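Local coordinates for SnoK (Streptomyces nogalater, PDB 5EPA), which binds ferric iron and 2-oxoglutarate and acts as a non-heme iron-dependent carbocyclase in nogalamycin biosynthesis, at residues 30-33 and 37-40; 47-52 and 95-100; 66-69 and 75-78. One frame throughout, in Å; residues are numbered along the deposited sequence.

How the interactions relate
The three contacts follow the first part of the chain, and none touches another. Interaction 1 comes first, where helix 27-36 runs into strand 38-41. Interaction 2 joins helix 47-64, the next element, to the start of helix 98-108; its centre is about 21 Å from that of interaction 1. Interaction 3, in the hairpin of strands 67-70 and 76-81, is nested inside the loop that interaction 2 closes, centres about 25 Å apart. Strands 38-41 and 67-70 are the two outermost strands of one antiparallel seven-stranded sheet. Interactions 1 and 3 therefore mark its two edges, about 28 Å apart between centres, and interaction 3 also lines the 2-oxoglutarate pocket.

Interaction 1 of 3, residues 30-33 and 37-40; sequences VRFY and GYVH
Phe32 points the edge of its ring at a face of Tyr38 where helix 27-36 runs into edge strand 38-41 of the main sheet. The fold is a cupin-type double-stranded beta-helix (jelly roll), as in the phytanoyl-CoA dioxygenase family. The stack is T-shaped, with centroids 5.4 Å apart and planes at 86°. Phe32 CE1 stands over the rim of the Tyr38 ring, 3.8 Å from Tyr38 CZ. Tyr38 CG sits between its own backbone N and carbonyl carbon (chi1 75°), and this turns the ring back toward the helix. The Phe32 edge also meets the strand backbone, with CD1 3.3 Å from Tyr38 O. Val39 is the bump that fills the hollow between Phe32 and Tyr33: CG2 meets Phe32 CD1, and CG1 lies 3.8 Å from Tyr33 CB. Tyr166 stacks on Tyr38, whose side chain also touches His216 of the 2-oxoglutarate site. With an alanine at Tyr38, the Phe32 edge would probably lose the face it packs on and be left freer to turn. The helix ends at Gly37, whose positive phi would jam a CB against the preceding carbonyl. Gly37 N donates to Tyr33 O at 2.9 Å in the last turn of the helix.

Interaction 2 of 3, residues 47-52 and 95-100; sequences ETEVTA and VLHPEI
Glu49 OE2 accepts a hydrogen bond from His97 NE2 at 2.7 Å, and this one bond carries the contact. The N-H...O angle is 158°. The carboxylate oxygen lies almost in the plane of the imidazole, at the ring edge. On the glutamate side the fit is less flat. The histidine comes in on the syn side of OE2 but 33° out of the carboxylate plane, and the two planes are twisted against each other. The side chains cross at about a right angle.

Glu49 spans the gap from helix 47-64 with CG beside its backbone N (chi1 -70°) and the chain extended beyond CG, which carries the carboxylate out to the ring. The backbones stay well apart: Glu49 CA and His97 CA are 10.5 Å from each other. The other carboxylate oxygen, OE1, takes a hydrogen bond from Ser46 N. The carboxylate is thus held at both oxygens.

His97 is the N-cap of helix 98-108. Its ND1 accepts a weak bond of 3.4 Å from Ile100 N. Pro98 CD lies over one face of the ring, 3.6 Å above its plane. The cap and the proline help fix how the imidazole is turned, and Leu45 also touches its side chain. The contact is far from the iron and 2-oxoglutarate sites and ties the start of one helix to the start of another.

The two ring nitrogens have different jobs. ND1 accepts only weakly from the helix, and NE2 gives its proton to the carboxylate. This fits an imidazole with its proton on NE2. The carboxylate would probably favour that form and make ND1 a better acceptor for the helix N-H, while also raising the histidine's tendency to be protonated.

Interaction 3 of 3, residues 66-69 and 75-78; sequences REIW and EVQV. With AKG (2-oxoglutaric acid), chain H.
Trp69 and Val78 bury the most surface here and form an antiparallel hydrogen-bonded pair. Their side chains lie side by side and point the same way, with Trp69 CE3 3.8 Å from Val78 CB. Trp69 N donates to Val78 O at 2.8 Å. In return Trp69 O accepts from Gln77 N at 2.9 Å and from Val78 N at 3.2 Å. Gln77 and Val78 both face Trp69, which makes a classic beta bulge. With CG anti to the backbone N (chi1 176°), the indole runs alongside Val78 and carries its far edge to the 2-oxoglutarate. Trp69 CH2 lies 3.6 Å from ligand O5, and Val78 CG2 is 3.6 Å from ligand O4. At the other end of the indole, a water accepts from Trp69 NE1 and donates to Gln77 OE1, which also takes a bond from Leu131 N. Ile68 CG2 packs on Val76 CG2 at 4.0 Å. The hairpin forms one edge of the main sheet. Strand 112-122 adjoins strand 76-81 and sends Leu120 and Lys122 against Val78, while Thr130 of strand 130-133 touches Trp69, Gln77 and Val78.

Interaction 1 of 3, residues 30-33 and 37-40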
loop_
_atom_site.group_PDB
_atom_site.type_symbol
_atom_site.label_atom_id
_atom_site.label_comp_id
_atom_site.label_asym_id
_atom_site.label_seq_id
_atom_site.Cartn_x
_atom_site.Cartn_y
_atom_site.Cartn_z
ATOM N N VAL A 30 -8.274 16.182 -1.178
ATOM C CA VAL A 30 -8.972 15.418 -0.159
ATOM C C VAL A 30 -10.349 14.927 -0.659
ATOM O O VAL A 30 -10.698 13.759 -0.481
ATOM C CB VAL A 30 -9.191 16.264 1.101
ATOM C CG1 VAL A 30 -10.075 15.529 2.096
ATOM C CG2 VAL A 30 -7.843 16.622 1.713
ATOM N N ARG A 31 -11.100 15.801 -1.319
ATOM C CA ARG A 31 -12.376 15.411 -1.882
ATOM C C ARG A 31 -12.209 14.330 -2.952
ATOM O O ARG A 31 -12.989 13.386 -3.013
ATOM C CB ARG A 31 -13.126 16.635 -2.412
ATOM C CG ARG A 31 -14.515 16.342 -2.977
ATOM C CD ARG A 31 -15.262 17.598 -3.408
ATOM N NE ARG A 31 -14.502 18.475 -4.331
ATOM C CZ ARG A 31 -13.907 19.674 -4.077
ATOM N NH1 ARG A 31 -13.916 20.277 -2.870
ATOM N NH2 ARG A 31 -13.270 20.296 -5.084
ATOM N N PHE A 32 -11.190 14.451 -3.786
ATOM C CA PHE A 32 -10.942 13.455 -4.824
ATOM C C PHE A 32 -10.721 12.109 -4.189
ATOM O O PHE A 32 -11.285 11.102 -4.608
ATOM C CB PHE A 32 -9.725 13.858 -5.657
ATOM C CG PHE A 32 -9.472 12.988 -6.867
ATOM C CD1 PHE A 32 -8.797 11.791 -6.754
ATOM C CD2 PHE A 32 -9.892 13.380 -8.114
ATOM C CE1 PHE A 32 -8.556 10.984 -7.849
ATOM C CE2 PHE A 32 -9.660 12.568 -9.236
ATOM C CZ PHE A 32 -8.959 11.385 -9.106
ATOM N N TYR A 33 -9.876 12.077 -3.147
ATOM C CA TYR A 33 -9.641 10.845 -2.390
ATOM C C TYR A 33 -10.913 10.257 -1.819
ATOM O O TYR A 33 -11.136 9.089 -1.954
ATOM C CB TYR A 33 -8.640 11.063 -1.248
ATOM C CG TYR A 33 -8.500 9.831 -0.382
ATOM C CD1 TYR A 33 -7.781 8.718 -0.831
ATOM C CD2 TYR A 33 -9.085 9.755 0.877
ATOM C CE1 TYR A 33 -7.649 7.601 -0.031
ATOM C CE2 TYR A 33 -8.982 8.604 1.639
ATOM C CZ TYR A 33 -8.250 7.554 1.186
ATOM O OH TYR A 33 -8.150 6.396 1.926
ATOM N N GLY A 37 -11.522 7.092 -3.960
ATOM C CA GLY A 37 -10.874 5.991 -3.233
ATOM C C GLY A 37 -9.343 5.894 -3.386
ATOM O O GLY A 37 -8.713 4.995 -2.866
ATOM N N TYR A 38 -8.781 6.804 -4.165
ATOM C CA TYR A 38 -7.369 6.915 -4.337
ATOM C C TYR A 38 -7.068 8.374 -4.672
ATOM O O TYR A 38 -7.950 9.125 -5.084
ATOM C CB TYR A 38 -6.886 5.993 -5.468
ATOM C CG TYR A 38 -7.223 6.537 -6.832
ATOM C CD1 TYR A 38 -8.512 6.354 -7.389
ATOM C CD2 TYR A 38 -6.306 7.254 -7.568
ATOM C CE1 TYR A 38 -8.850 6.868 -8.651
ATOM C CE2 TYR A 38 -6.638 7.754 -8.841
ATOM C CZ TYR A 38 -7.919 7.563 -9.353
ATOM O OH TYR A 38 -8.241 8.073 -10.577
ATOM N N VAL A 39 -5.813 8.767 -4.525
ATOM C CA VAL A 39 -5.357 10.066 -4.999
ATOM C C VAL A 39 -3.858 10.102 -5.174
ATOM O O VAL A 39 -3.094 9.611 -4.343
ATOM C CB VAL A 39 -5.815 11.225 -4.087
ATOM C CG1 VAL A 39 -5.116 11.213 -2.724
ATOM C CG2 VAL A 39 -5.598 12.566 -4.762
ATOM N N HIS A 40 -3.458 10.726 -6.263
ATOM C CA HIS A 40 -2.056 10.919 -6.614
ATOM C C HIS A 40 -1.574 12.252 -6.067
ATOM O O HIS A 40 -2.071 13.292 -6.453
ATOM C CB HIS A 40 -1.901 10.896 -8.144
ATOM C CG HIS A 40 -0.510 11.223 -8.636
ATOM N ND1 HIS A 40 -0.269 11.737 -9.885
ATOM C CD2 HIS A 40 0.692 11.137 -8.031
ATOM C CE1 HIS A 40 1.022 11.937 -10.037
ATOM N NE2 HIS A 40 1.630 11.575 -8.926
#

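Interaction 2 of 3, residues 47-52 and 95-100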
loop_
_atom_site.group_PDB
_atom_site.type_symbol
_atom_site.label_atom_id
_atom_site.label_comp_id
_atom_site.label_asym_id
_atom_site.label_seq_id
_atom_site.Cartn_x
_atom_site.Cartn_y
_atom_site.Cartn_z
ATOM N N GLU A 47 14.329 14.838 -4.142
ATOM C CA GLU A 47 15.305 13.938 -4.805
ATOM C C GLU A 47 16.285 13.362 -3.781
ATOM O O GLU A 47 16.611 12.189 -3.809
ATOM C CB GLU A 47 16.008 14.679 -5.958
ATOM C CG GLU A 47 15.010 14.930 -7.075
ATOM C CD GLU A 47 15.534 15.828 -8.192
ATOM O OE1 GLU A 47 16.239 16.835 -7.900
ATOM O OE2 GLU A 47 15.228 15.515 -9.379
ATOM N N THR A 48 16.728 14.204 -2.864
ATOM C CA THR A 48 17.648 13.797 -1.832
ATOM C C THR A 48 17.038 12.728 -0.934
ATOM O O THR A 48 17.684 11.721 -0.644
ATOM C CB THR A 48 18.061 15.007 -0.998
ATOM O OG1 THR A 48 18.743 15.925 -1.840
ATOM C CG2 THR A 48 18.986 14.608 0.199
ATOM N N GLU A 49 15.819 12.947 -0.464
ATOM C CA GLU A 49 15.118 11.943 0.363
ATOM C C GLU A 49 14.876 10.624 -0.359
ATOM O O GLU A 49 15.068 9.575 0.210
ATOM C CB GLU A 49 13.777 12.467 0.859
ATOM C CG GLU A 49 13.877 13.576 1.929
ATOM C CD GLU A 49 12.524 14.217 2.224
ATOM O OE1 GLU A 49 11.847 14.733 1.268
ATOM O OE2 GLU A 49 12.116 14.194 3.388
ATOM N N VAL A 50 14.462 10.683 -1.638
ATOM C CA VAL A 50 14.307 9.485 -2.448
ATOM C C VAL A 50 15.613 8.666 -2.480
ATOM O O VAL A 50 15.620 7.478 -2.302
ATOM C CB VAL A 50 13.906 9.853 -3.900
ATOM C CG1 VAL A 50 14.008 8.648 -4.833
ATOM C CG2 VAL A 50 12.505 10.423 -3.953
ATOM N N THR A 51 16.712 9.319 -2.762
ATOM C CA THR A 51 18.005 8.655 -2.821
ATOM C C THR A 51 18.332 7.963 -1.491
ATOM O O THR A 51 18.781 6.833 -1.492
ATOM C CB THR A 51 19.131 9.659 -3.124
ATOM O OG1 THR A 51 18.926 10.186 -4.431
ATOM C CG2 THR A 51 20.534 9.009 -3.074
ATOM N N ALA A 52 18.130 8.660 -0.389
ATOM C CA ALA A 52 18.467 8.117 0.944
ATOM C C ALA A 52 17.540 6.958 1.322
ATOM O O ALA A 52 17.990 5.933 1.797
ATOM C CB ALA A 52 18.399 9.197 2.011
ATOM N N VAL A 95 7.973 6.078 7.323
ATOM C CA VAL A 95 6.593 5.792 7.704
ATOM C C VAL A 95 5.959 6.876 8.605
ATOM O O VAL A 95 4.757 7.107 8.522
ATOM C CB VAL A 95 6.414 4.404 8.362
ATOM C CG1 VAL A 95 6.890 3.312 7.420
ATOM C CG2 VAL A 95 7.142 4.294 9.706
ATOM N N LEU A 96 6.781 7.536 9.422
ATOM C CA LEU A 96 6.365 8.698 10.186
ATOM C C LEU A 96 6.922 9.980 9.600
ATOM O O LEU A 96 6.997 10.978 10.291
ATOM C CB LEU A 96 6.792 8.574 11.657
ATOM C CG LEU A 96 6.249 7.367 12.419
ATOM C CD1 LEU A 96 6.724 7.370 13.863
ATOM C CD2 LEU A 96 4.727 7.320 12.381
ATOM N N HIS A 97 7.230 9.993 8.306
ATOM C CA HIS A 97 7.586 11.214 7.614
ATOM C C HIS A 97 6.475 12.222 7.878
ATOM O O HIS A 97 5.292 11.868 7.796
ATOM C CB HIS A 97 7.725 10.954 6.110
ATOM C CG HIS A 97 8.327 12.087 5.347
ATOM N ND1 HIS A 97 7.573 13.094 4.798
ATOM C CD2 HIS A 97 9.617 12.364 5.022
ATOM C CE1 HIS A 97 8.371 13.962 4.198
ATOM N NE2 HIS A 97 9.617 13.536 4.309
ATOM N N PRO A 98 6.832 13.481 8.209
ATOM C CA PRO A 98 5.777 14.429 8.569
ATOM C C PRO A 98 4.805 14.729 7.444
ATOM O O PRO A 98 3.618 14.893 7.690
ATOM C CB PRO A 98 6.544 15.696 8.943
ATOM C CG PRO A 98 7.943 15.230 9.263
ATOM C CD PRO A 98 8.186 14.032 8.423
ATOM N N GLU A 99 5.294 14.811 6.212
ATOM C CA GLU A 99 4.412 15.130 5.127
ATOM C C GLU A 99 3.604 13.914 4.689
ATOM O O GLU A 99 2.381 13.993 4.526
ATOM C CB GLU A 99 5.181 15.759 3.956
ATOM C CG GLU A 99 6.115 16.913 4.353
ATOM C CD GLU A 99 5.479 17.993 5.225
ATOM O OE1 GLU A 99 4.228 18.031 5.433
ATOM O OE2 GLU A 99 6.243 18.849 5.701
ATOM N N ILE A 100 4.247 12.777 4.491
ATOM C CA ILE A 100 3.523 11.600 4.042
ATOM C C ILE A 100 2.438 11.221 5.056
ATOM O O ILE A 100 1.315 10.933 4.671
ATOM C CB ILE A 100 4.455 10.389 3.820
ATOM C CG1 ILE A 100 5.476 10.678 2.719
ATOM C CG2 ILE A 100 3.637 9.155 3.472
ATOM C CD1 ILE A 100 6.535 9.591 2.579
#

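Interaction 3 of 3, residues 66-69 and 75-78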
loop_
_atom_site.group_PDB
_atom_site.type_symbol
_atom_site.label_atom_id
_atom_site.label_comp_id
_atom_site.label_asym_id
_atom_site.label_seq_id
_atom_site.Cartn_x
_atom_site.Cartn_y
_atom_site.Cartn_z
ATOM N N ARG A 66 14.827 -11.118 -0.061
ATOM C CA ARG A 66 13.456 -10.832 -0.473
ATOM C C ARG A 66 12.571 -12.061 -0.506
ATOM O O ARG A 66 13.019 -13.166 -0.681
ATOM C CB ARG A 66 13.430 -10.108 -1.835
ATOM C CG ARG A 66 13.898 -10.938 -3.013
ATOM C CD ARG A 66 14.585 -10.057 -4.062
ATOM N NE ARG A 66 15.862 -9.574 -3.579
ATOM C CZ ARG A 66 16.520 -8.512 -4.027
ATOM N NH1 ARG A 66 16.040 -7.757 -5.009
ATOM N NH2 ARG A 66 17.698 -8.213 -3.491
ATOM N N GLU A 67 11.283 -11.818 -0.399
ATOM C CA GLU A 67 10.291 -12.846 -0.593
ATOM C C GLU A 67 9.528 -12.632 -1.913
ATOM O O GLU A 67 9.421 -11.517 -2.409
ATOM C CB GLU A 67 9.301 -12.848 0.552
ATOM C CG GLU A 67 9.956 -12.877 1.925
ATOM C CD GLU A 67 9.051 -13.521 2.948
ATOM O OE1 GLU A 67 8.660 -12.769 3.889
ATOM O OE2 GLU A 67 8.650 -14.714 2.738
ATOM N N ILE A 68 8.927 -13.717 -2.398
ATOM C CA ILE A 68 8.109 -13.672 -3.618
ATOM C C ILE A 68 6.648 -13.529 -3.305
ATOM O O ILE A 68 6.068 -14.332 -2.589
ATOM C CB ILE A 68 8.301 -14.933 -4.448
ATOM C CG1 ILE A 68 9.728 -14.960 -5.018
ATOM C CG2 ILE A 68 7.307 -14.964 -5.601
ATOM C CD1 ILE A 68 10.136 -16.292 -5.579
ATOM N N TRP A 69 6.041 -12.503 -3.846
ATOM C CA TRP A 69 4.602 -12.431 -3.909
ATOM C C TRP A 69 4.250 -13.023 -5.259
ATOM O O TRP A 69 4.533 -12.441 -6.298
ATOM C CB TRP A 69 4.163 -10.973 -3.769
ATOM C CG TRP A 69 2.707 -10.634 -3.896
ATOM C CD1 TRP A 69 1.688 -11.436 -4.337
ATOM C CD2 TRP A 69 2.130 -9.333 -3.665
ATOM N NE1 TRP A 69 0.489 -10.710 -4.361
ATOM C CE2 TRP A 69 0.749 -9.416 -3.972
ATOM C CE3 TRP A 69 2.663 -8.102 -3.252
ATOM C CZ2 TRP A 69 -0.114 -8.323 -3.847
ATOM C CZ3 TRP A 69 1.814 -7.001 -3.141
ATOM C CH2 TRP A 69 0.436 -7.120 -3.444
ATOM N N GLU A 75 6.825 -17.183 -11.378
ATOM C CA GLU A 75 5.550 -16.477 -11.408
ATOM C C GLU A 75 5.560 -15.362 -10.400
ATOM O O GLU A 75 4.653 -15.220 -9.588
ATOM C CB GLU A 75 4.408 -17.445 -11.176
ATOM C CG GLU A 75 4.365 -18.511 -12.241
ATOM C CD GLU A 75 3.161 -19.443 -12.163
ATOM O OE1 GLU A 75 2.055 -19.007 -11.744
ATOM O OE2 GLU A 75 3.327 -20.645 -12.532
ATOM N N VAL A 76 6.597 -14.544 -10.477
ATOM C CA VAL A 76 6.772 -13.470 -9.539
ATOM C C VAL A 76 5.919 -12.286 -9.950
ATOM O O VAL A 76 6.110 -11.727 -11.009
ATOM C CB VAL A 76 8.246 -13.038 -9.444
ATOM C CG1 VAL A 76 8.424 -11.908 -8.418
ATOM C CG2 VAL A 76 9.143 -14.214 -9.068
ATOM N N GLN A 77 5.013 -11.855 -9.081
ATOM C CA GLN A 77 4.344 -10.561 -9.215
ATOM C C GLN A 77 5.176 -9.433 -8.622
ATOM O O GLN A 77 5.350 -8.401 -9.249
ATOM C CB GLN A 77 2.965 -10.592 -8.547
ATOM C CG GLN A 77 2.050 -11.612 -9.167
ATOM C CD GLN A 77 0.711 -11.759 -8.473
ATOM O OE1 GLN A 77 0.112 -10.802 -7.986
ATOM N NE2 GLN A 77 0.261 -12.993 -8.384
ATOM N N VAL A 78 5.640 -9.615 -7.386
ATOM C CA VAL A 78 6.404 -8.602 -6.675
ATOM C C VAL A 78 7.432 -9.262 -5.769
ATOM O O VAL A 78 7.165 -10.321 -5.185
ATOM C CB VAL A 78 5.489 -7.740 -5.810
ATOM C CG1 VAL A 78 6.274 -6.635 -5.151
ATOM C CG2 VAL A 78 4.391 -7.098 -6.617
HETATM C C1 AKG H . -0.537 -2.133 -2.376
HETATM O O1 AKG H . 0.255 -1.197 -2.099
HETATM O O2 AKG H . -1.582 -2.435 -1.740
HETATM C C2 AKG H . -0.256 -3.003 -3.515
HETATM O O5 AKG H . -1.095 -3.872 -3.698
HETATM C C3 AKG H . 0.974 -2.809 -4.366
HETATM C C4 AKG H . 1.274 -3.903 -5.395
HETATM C C5 AKG H . 2.514 -3.528 -6.228
HETATM O O3 AKG H . 3.394 -2.717 -5.792
HETATM O O4 AKG H . 2.673 -4.022 -7.348
HETATM O O HOH W 1 -1.611 -12.090 -6.005
#